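PDB 4OO3: hypothetical protein from Parabacteroides merdae, which is probably an NAD(P)-dependent oxidoreductase, joining a nucleotide-binding Rossmann fold to a putative oxidoreductase C-terminal domain. Local coordinates for residues P9-L14 with Y32-K37; L14-P19 with K37-Y42; H23-Q28 with K54-F59. All coordinates share one frame; numbering follows the deposited sequence.

Contact 1 of 3, residues P9-L14 with Y32-K37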
# COMPACT_ATOMS: atom_id res chain seq x y z
N PRO A 9 -13.79 -18.71 17.70
CA PRO A 9 -14.63 -18.26 16.58
C PRO A 9 -15.62 -17.15 16.95
O PRO A 9 -16.18 -17.16 18.03
CB PRO A 9 -15.39 -19.53 16.18
CG PRO A 9 -14.58 -20.66 16.72
CD PRO A 9 -13.96 -20.14 17.98
N GLY A 10 -15.83 -16.19 16.04
CA GLY A 10 -16.76 -15.09 16.27
C GLY A 10 -16.32 -14.03 17.28
O GLY A 10 -17.11 -13.15 17.62
N GLU A 11 -15.07 -14.11 17.74
CA GLU A 11 -14.55 -13.18 18.75
C GLU A 11 -14.32 -11.77 18.19
O GLU A 11 -14.50 -10.78 18.89
CB GLU A 11 -13.25 -13.72 19.37
CG GLU A 11 -12.04 -13.67 18.44
CD GLU A 11 -10.77 -14.19 19.09
OE1 GLU A 11 -10.83 -14.67 20.24
OE2 GLU A 11 -9.70 -14.12 18.45
N VAL A 12 -13.91 -11.70 16.92
CA VAL A 12 -13.69 -10.42 16.26
C VAL A 12 -15.02 -9.92 15.71
O VAL A 12 -15.69 -10.64 14.97
CB VAL A 12 -12.66 -10.55 15.12
CG1 VAL A 12 -12.64 -9.29 14.25
CG2 VAL A 12 -11.28 -10.84 15.69
N LYS A 13 -15.38 -8.70 16.08
CA LYS A 13 -16.65 -8.10 15.67
C LYS A 13 -16.38 -6.85 14.87
O LYS A 13 -16.01 -5.82 15.43
CB LYS A 13 -17.50 -7.74 16.89
CG LYS A 13 -18.32 -8.89 17.45
CD LYS A 13 -17.88 -9.31 18.83
CE LYS A 13 -18.77 -10.43 19.36
NZ LYS A 13 -18.80 -10.44 20.84
N LEU A 14 -16.61 -6.92 13.56
CA LEU A 14 -16.23 -5.84 12.64
C LEU A 14 -17.20 -4.67 12.63
O LEU A 14 -18.41 -4.84 12.62
CB LEU A 14 -16.11 -6.36 11.21
CG LEU A 14 -15.08 -7.44 10.89
CD1 LEU A 14 -15.04 -7.68 9.39
CD2 LEU A 14 -13.71 -7.07 11.42
N TYR A 32 -13.15 -15.75 7.71
CA TYR A 32 -12.23 -16.13 8.79
C TYR A 32 -13.05 -16.55 10.02
O TYR A 32 -13.95 -15.82 10.44
CB TYR A 32 -11.29 -14.97 9.13
CG TYR A 32 -10.60 -14.36 7.93
CD1 TYR A 32 -9.47 -14.96 7.37
CD2 TYR A 32 -11.09 -13.21 7.33
CE1 TYR A 32 -8.84 -14.42 6.26
CE2 TYR A 32 -10.47 -12.66 6.21
CZ TYR A 32 -9.34 -13.27 5.69
OH TYR A 32 -8.72 -12.74 4.57
N PRO A 33 -12.77 -17.74 10.59
CA PRO A 33 -13.56 -18.23 11.72
C PRO A 33 -13.60 -17.25 12.90
O PRO A 33 -14.61 -17.19 13.60
CB PRO A 33 -12.84 -19.52 12.14
CG PRO A 33 -12.09 -19.95 10.94
CD PRO A 33 -11.71 -18.69 10.21
N GLN A 34 -12.51 -16.53 13.12
CA GLN A 34 -12.44 -15.49 14.16
C GLN A 34 -13.50 -14.42 14.01
O GLN A 34 -13.91 -13.81 14.99
CB GLN A 34 -11.08 -14.78 14.13
CG GLN A 34 -10.01 -15.39 15.01
CD GLN A 34 -8.68 -14.68 14.81
OE1 GLN A 34 -8.12 -14.73 13.73
NE2 GLN A 34 -8.19 -14.01 15.85
N VAL A 35 -13.92 -14.15 12.78
CA VAL A 35 -14.77 -13.00 12.51
C VAL A 35 -16.26 -13.37 12.55
O VAL A 35 -16.73 -14.20 11.77
CB VAL A 35 -14.42 -12.32 11.18
CG1 VAL A 35 -15.26 -11.07 11.00
CG2 VAL A 35 -12.94 -11.95 11.17
N SER A 36 -16.97 -12.72 13.47
CA SER A 36 -18.40 -12.91 13.62
C SER A 36 -19.10 -12.52 12.33
O SER A 36 -18.71 -11.55 11.68
CB SER A 36 -18.92 -12.06 14.79
OG SER A 36 -20.27 -11.69 14.60
N LYS A 37 -20.13 -13.28 11.97
CA LYS A 37 -20.89 -13.00 10.74
C LYS A 37 -21.65 -11.69 10.79
O LYS A 37 -21.94 -11.12 9.73
CB LYS A 37 -21.85 -14.14 10.43
CG LYS A 37 -21.26 -15.22 9.54
CD LYS A 37 -20.16 -16.02 10.22
CE LYS A 37 -19.62 -17.06 9.26
NZ LYS A 37 -18.76 -18.06 9.94
O HOH W 1 -18.16 -9.18 12.65
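Glu11 and Gln34 run side by side, pointing the same way, where residues 9-14 meet 32-37. From CB of Glu11, a chi1 of 72° sets CG between the backbone N and the carbonyl carbon, 3.9 Å from Gln34 O. The chain then extends past CD, 4.1 Å from Gln34 NE2, to OE2, which accepts a nearly straight hydrogen bond of 3.0 Å from Gln34 NE2. The donor meets OE2 nearly along its C-O axis; OE2 lies in the Gln34 amide plane, with carboxylate and amide planes 57° apart. OE2 also takes the N-H of Gly7, and OE1 that of Thr6, so both carboxylate oxygens are held; Gln34 NE2 also donates to Leu407 O. Alongside, the backbones of Val12 and Val35 form a single beta bridge: Val12 N donates to Gln34 O and Ser36 N to Val12 O, with Gly10 N on Pro33 O in the type I turn Tyr32-Val35. Val35 CG1 rests 3.6 Å from Leu14 CG, the side chains crossing at about a right angle. The junction leads into strands 14-17 and 38-43; Leu407 and Leu410 of helix 395-412 cover Val12, and Asn90, just ahead of strand 91-94, binds Glu11 O and Lys13 N.

Contact 2 of 3, residues L14-P19 with K37-Y42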
# COMPACT_ATOMS: atom_id res chain seq x y z
N LEU A 14 -16.61 -6.92 13.56
CA LEU A 14 -16.23 -5.84 12.64
C LEU A 14 -17.20 -4.67 12.63
O LEU A 14 -18.41 -4.84 12.62
CB LEU A 14 -16.11 -6.36 11.21
CG LEU A 14 -15.08 -7.44 10.89
CD1 LEU A 14 -15.04 -7.68 9.39
CD2 LEU A 14 -13.71 -7.07 11.42
N ILE A 15 -16.63 -3.47 12.60
CA ILE A 15 -17.36 -2.25 12.30
C ILE A 15 -16.79 -1.72 11.00
O ILE A 15 -15.59 -1.61 10.86
CB ILE A 15 -17.12 -1.17 13.37
CG1 ILE A 15 -17.56 -1.66 14.75
CG2 ILE A 15 -17.85 0.11 12.97
CD1 ILE A 15 -17.09 -0.78 15.89
N THR A 16 -17.65 -1.38 10.06
CA THR A 16 -17.17 -0.77 8.84
C THR A 16 -17.61 0.68 8.85
O THR A 16 -18.80 0.96 8.82
CB THR A 16 -17.70 -1.52 7.61
OG1 THR A 16 -17.44 -2.92 7.78
CG2 THR A 16 -17.02 -1.02 6.34
N LEU A 17 -16.65 1.59 8.91
CA LEU A 17 -16.93 3.01 9.08
C LEU A 17 -16.69 3.78 7.79
O LEU A 17 -15.56 3.85 7.30
CB LEU A 17 -16.06 3.58 10.18
CG LEU A 17 -16.25 5.07 10.48
CD1 LEU A 17 -17.65 5.37 11.00
CD2 LEU A 17 -15.19 5.50 11.47
N ASP A 18 -17.76 4.36 7.26
CA ASP A 18 -17.71 5.19 6.06
C ASP A 18 -16.85 4.57 4.96
O ASP A 18 -15.86 5.16 4.54
CB ASP A 18 -17.21 6.59 6.43
CG ASP A 18 -17.37 7.60 5.30
OD1 ASP A 18 -18.21 7.38 4.40
OD2 ASP A 18 -16.66 8.62 5.31
N PRO A 19 -17.22 3.37 4.50
CA PRO A 19 -16.45 2.70 3.45
C PRO A 19 -16.62 3.42 2.13
O PRO A 19 -17.72 3.82 1.78
CB PRO A 19 -17.08 1.31 3.39
CG PRO A 19 -18.49 1.53 3.80
CD PRO A 19 -18.43 2.60 4.86
N LYS A 37 -20.13 -13.28 11.97
CA LYS A 37 -20.89 -13.00 10.74
C LYS A 37 -21.65 -11.69 10.79
O LYS A 37 -21.94 -11.12 9.73
CB LYS A 37 -21.85 -14.14 10.43
CG LYS A 37 -21.26 -15.22 9.54
CD LYS A 37 -20.16 -16.02 10.22
CE LYS A 37 -19.62 -17.06 9.26
NZ LYS A 37 -18.76 -18.06 9.94
N ASP A 38 -21.96 -11.20 11.99
CA ASP A 38 -22.67 -9.93 12.17
C ASP A 38 -21.67 -8.80 12.07
O ASP A 38 -20.72 -8.72 12.84
CB ASP A 38 -23.37 -9.87 13.53
CG ASP A 38 -24.54 -10.85 13.64
OD1 ASP A 38 -25.14 -11.22 12.62
OD2 ASP A 38 -24.86 -11.25 14.78
N VAL A 39 -21.89 -7.92 11.10
CA VAL A 39 -20.99 -6.81 10.84
C VAL A 39 -21.77 -5.49 10.93
O VAL A 39 -22.84 -5.35 10.35
CB VAL A 39 -20.32 -6.96 9.46
CG1 VAL A 39 -19.47 -5.74 9.11
CG2 VAL A 39 -19.48 -8.23 9.43
N TYR A 40 -21.20 -4.53 11.64
CA TYR A 40 -21.87 -3.27 11.90
C TYR A 40 -21.33 -2.17 10.99
O TYR A 40 -20.16 -1.82 11.06
CB TYR A 40 -21.73 -2.92 13.38
CG TYR A 40 -22.35 -3.99 14.25
CD1 TYR A 40 -23.72 -3.99 14.52
CD2 TYR A 40 -21.59 -5.04 14.77
CE1 TYR A 40 -24.31 -4.97 15.29
CE2 TYR A 40 -22.18 -6.03 15.55
CZ TYR A 40 -23.53 -5.99 15.80
OH TYR A 40 -24.14 -6.96 16.56
N VAL A 41 -22.20 -1.66 10.12
CA VAL A 41 -21.84 -0.59 9.18
C VAL A 41 -22.45 0.75 9.63
O VAL A 41 -23.64 0.83 9.94
CB VAL A 41 -22.35 -0.91 7.76
CG1 VAL A 41 -22.12 0.25 6.80
CG2 VAL A 41 -21.71 -2.19 7.23
N TYR A 42 -21.62 1.79 9.68
CA TYR A 42 -22.06 3.16 9.93
C TYR A 42 -21.50 4.06 8.83
O TYR A 42 -20.29 4.11 8.61
CB TYR A 42 -21.55 3.66 11.28
CG TYR A 42 -22.04 2.83 12.44
CD1 TYR A 42 -21.38 1.67 12.80
CD2 TYR A 42 -23.16 3.20 13.17
CE1 TYR A 42 -21.81 0.89 13.85
CE2 TYR A 42 -23.60 2.43 14.24
CZ TYR A 42 -22.92 1.27 14.57
OH TYR A 42 -23.32 0.48 15.61
O HOH W 1 -18.16 -9.18 12.65
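Parallel pairing of Leu14-Leu17 with Val39-Tyr42 joins the two strands of the first beta-alpha-beta unit of the Rossmann fold, whose crossover runs through helix 22-26. The bonds go to and fro: Tyr40 N to Leu14 O, Thr16 N to Tyr40 O (2.7 Å), Tyr42 N to Thr16 O and, past the end of the first strand, Asp18 N to Tyr42 O. Tyr40 O is approached a second time by the CA-H of Ile15, with the CA atom 3.1 Å away. On the face carrying Ile15, CG2 stands anti to the backbone N and reaches the edge of the Tyr42 ring, 3.9 Å from CD1. On the other face Thr16 OG1 packs 3.7 Å from Val39 CG1, and Thr16 CB lies against Val41 CG2. At the start of the pairing a water accepts from Leu14 N and donates to Asp38 O and Ser36 O. Strand 70-75 continues the sheet beyond 38-43, and strand 91-94 beyond 14-17. Met83 of helix 79-86 covers Ile15, Leu17 and Tyr42, whose OH is hydrogen-bonded to Glu86 OE1, while helix 47-61 lies over the opposite face, with His52 on Thr16 and Val49 on Val41.

Contact 3 of 3, residues H23-Q28 with K54-F59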
# COMPACT_ATOMS: atom_id res chain seq x y z
N HIS A 23 -11.41 -2.03 -0.85
CA HIS A 23 -10.67 -2.68 0.25
C HIS A 23 -11.47 -2.80 1.55
O HIS A 23 -11.26 -3.75 2.30
CB HIS A 23 -9.34 -1.97 0.52
CG HIS A 23 -8.35 -2.12 -0.59
ND1 HIS A 23 -7.18 -1.39 -0.65
CD2 HIS A 23 -8.36 -2.90 -1.70
CE1 HIS A 23 -6.51 -1.72 -1.74
NE2 HIS A 23 -7.21 -2.63 -2.39
N ALA A 24 -12.39 -1.88 1.79
CA ALA A 24 -13.32 -2.03 2.91
C ALA A 24 -14.06 -3.37 2.82
O ALA A 24 -14.27 -4.04 3.83
CB ALA A 24 -14.31 -0.87 2.94
N ALA A 25 -14.46 -3.75 1.61
CA ALA A 25 -15.14 -5.03 1.40
C ALA A 25 -14.17 -6.20 1.31
O ALA A 25 -14.47 -7.29 1.78
CB ALA A 25 -16.01 -4.97 0.15
N LEU A 26 -13.00 -5.97 0.73
CA LEU A 26 -12.04 -7.05 0.50
C LEU A 26 -11.66 -7.76 1.79
O LEU A 26 -11.34 -8.95 1.78
CB LEU A 26 -10.78 -6.52 -0.19
CG LEU A 26 -9.80 -7.51 -0.81
CD1 LEU A 26 -10.53 -8.55 -1.65
CD2 LEU A 26 -8.77 -6.77 -1.66
N VAL A 27 -11.70 -7.04 2.91
CA VAL A 27 -11.48 -7.65 4.22
C VAL A 27 -12.43 -8.82 4.46
O VAL A 27 -12.06 -9.80 5.12
CB VAL A 27 -11.67 -6.60 5.35
CG1 VAL A 27 -11.70 -7.27 6.72
CG2 VAL A 27 -10.56 -5.56 5.30
N GLN A 28 -13.64 -8.71 3.93
CA GLN A 28 -14.69 -9.71 4.13
C GLN A 28 -14.84 -10.67 2.94
O GLN A 28 -15.81 -11.43 2.88
CB GLN A 28 -16.02 -8.99 4.38
CG GLN A 28 -16.04 -8.17 5.65
CD GLN A 28 -17.38 -7.50 5.85
OE1 GLN A 28 -18.43 -8.16 5.83
NE2 GLN A 28 -17.36 -6.19 6.03
N LYS A 54 -23.18 -3.68 -1.95
CA LYS A 54 -23.22 -4.55 -3.15
C LYS A 54 -22.10 -5.57 -3.18
O LYS A 54 -22.32 -6.73 -3.50
CB LYS A 54 -23.12 -3.72 -4.43
CG LYS A 54 -24.42 -3.08 -4.89
CD LYS A 54 -24.39 -2.87 -6.40
CE LYS A 54 -25.40 -1.83 -6.86
NZ LYS A 54 -24.90 -0.45 -6.62
N ARG A 55 -20.89 -5.13 -2.85
CA ARG A 55 -19.72 -6.01 -2.88
C ARG A 55 -19.87 -7.13 -1.87
O ARG A 55 -19.59 -8.29 -2.19
CB ARG A 55 -18.45 -5.23 -2.59
CG ARG A 55 -18.06 -4.27 -3.70
CD ARG A 55 -17.02 -3.28 -3.24
NE ARG A 55 -16.88 -2.21 -4.23
CZ ARG A 55 -16.86 -0.90 -3.96
NH1 ARG A 55 -16.92 -0.43 -2.72
NH2 ARG A 55 -16.75 -0.05 -4.98
N ILE A 56 -20.31 -6.79 -0.66
CA ILE A 56 -20.53 -7.80 0.38
C ILE A 56 -21.57 -8.83 -0.05
O ILE A 56 -21.39 -10.03 0.18
CB ILE A 56 -21.03 -7.18 1.70
CG1 ILE A 56 -20.04 -6.15 2.25
CG2 ILE A 56 -21.27 -8.29 2.73
CD1 ILE A 56 -18.65 -6.67 2.53
N GLN A 57 -22.67 -8.37 -0.64
CA GLN A 57 -23.74 -9.26 -1.03
C GLN A 57 -23.31 -10.15 -2.21
O GLN A 57 -23.77 -11.29 -2.32
CB GLN A 57 -25.01 -8.48 -1.37
CG GLN A 57 -26.25 -9.35 -1.59
CD GLN A 57 -26.67 -10.13 -0.36
OE1 GLN A 57 -26.21 -9.87 0.76
NE2 GLN A 57 -27.56 -11.10 -0.55
N GLY A 58 -22.43 -9.63 -3.07
CA GLY A 58 -21.78 -10.44 -4.10
C GLY A 58 -20.98 -11.59 -3.51
O GLY A 58 -21.02 -12.71 -4.02
N PHE A 59 -20.25 -11.32 -2.43
CA PHE A 59 -19.55 -12.38 -1.71
C PHE A 59 -20.53 -13.41 -1.13
O PHE A 59 -20.24 -14.61 -1.14
CB PHE A 59 -18.67 -11.81 -0.58
CG PHE A 59 -17.65 -10.78 -1.02
CD1 PHE A 59 -17.13 -10.76 -2.31
CD2 PHE A 59 -17.18 -9.84 -0.10
CE1 PHE A 59 -16.19 -9.81 -2.69
CE2 PHE A 59 -16.24 -8.90 -0.47
CZ PHE A 59 -15.74 -8.88 -1.76
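Ala25 CB sits among three side chains of helix 47-61: it lies 3.7 Å from Arg55 CB and also touches Ile56 CD1 and Phe59 CE2. Only the aliphatic part of Arg55 takes part, its CB and CD lying against the alanine methyl. Ile56 reaches across with its tip: its chi2 of -59° carries CD1 to Ala25 CB and also to the side chain of Gln28, whose CB is 4.0 Å away, the two chains crossing obliquely. The Phe59 ring meets mainly backbone. Ala25 O approaches its edge near the ring plane, 3.3 Å from CE2, and Gln28 O comes to CD2 at 3.6 Å from an oblique direction.

Both carbonyls also accept conventional hydrogen bonds, Ala25 O from Gln28 N and Gln28 O from Trp69 NE1. The ring in turn has Arg55 O over the centre of one face, 3.3 Å above its plane, and that oxygen also accepts Phe59 N. Farther out, Trp69 packs on Ile56, Lys29 and Thr67 pack on Phe59, and His52 packs on Ala25. An alanine in place of Phe59 would probably open a gap beside Ala25 and Gln28 and deprive their carbonyls of their C-H neighbours.

No hydrogen bond crosses between the segments. The two helices of the Rossmann domain are therefore held here by apolar packing, supplemented by the weakly polar approach of carbonyl oxygens to an aromatic C-H edge.

In the fold
Contacts 1 and 2 follow one another along the same two backbone runs, with centres about 12 Å apart; Leu14 and one water belong to both. Contact 3 joins the helices packed on one face of the strands of contact 2, its centre about 11 Å from that of contact 2 and 15 Å from that of contact 1. Gln28 ties it to both, its CG lying 3.9 Å from Leu14 CD1, while Pro19 CB meets Ala24 CB at 3.6 Å. In Rossmann folds the turn between the first strand and the first helix commonly binds the dinucleotide; the Asp18-Pro19 end of contact 2 and helix 22-26 of contact 3 would probably border that site.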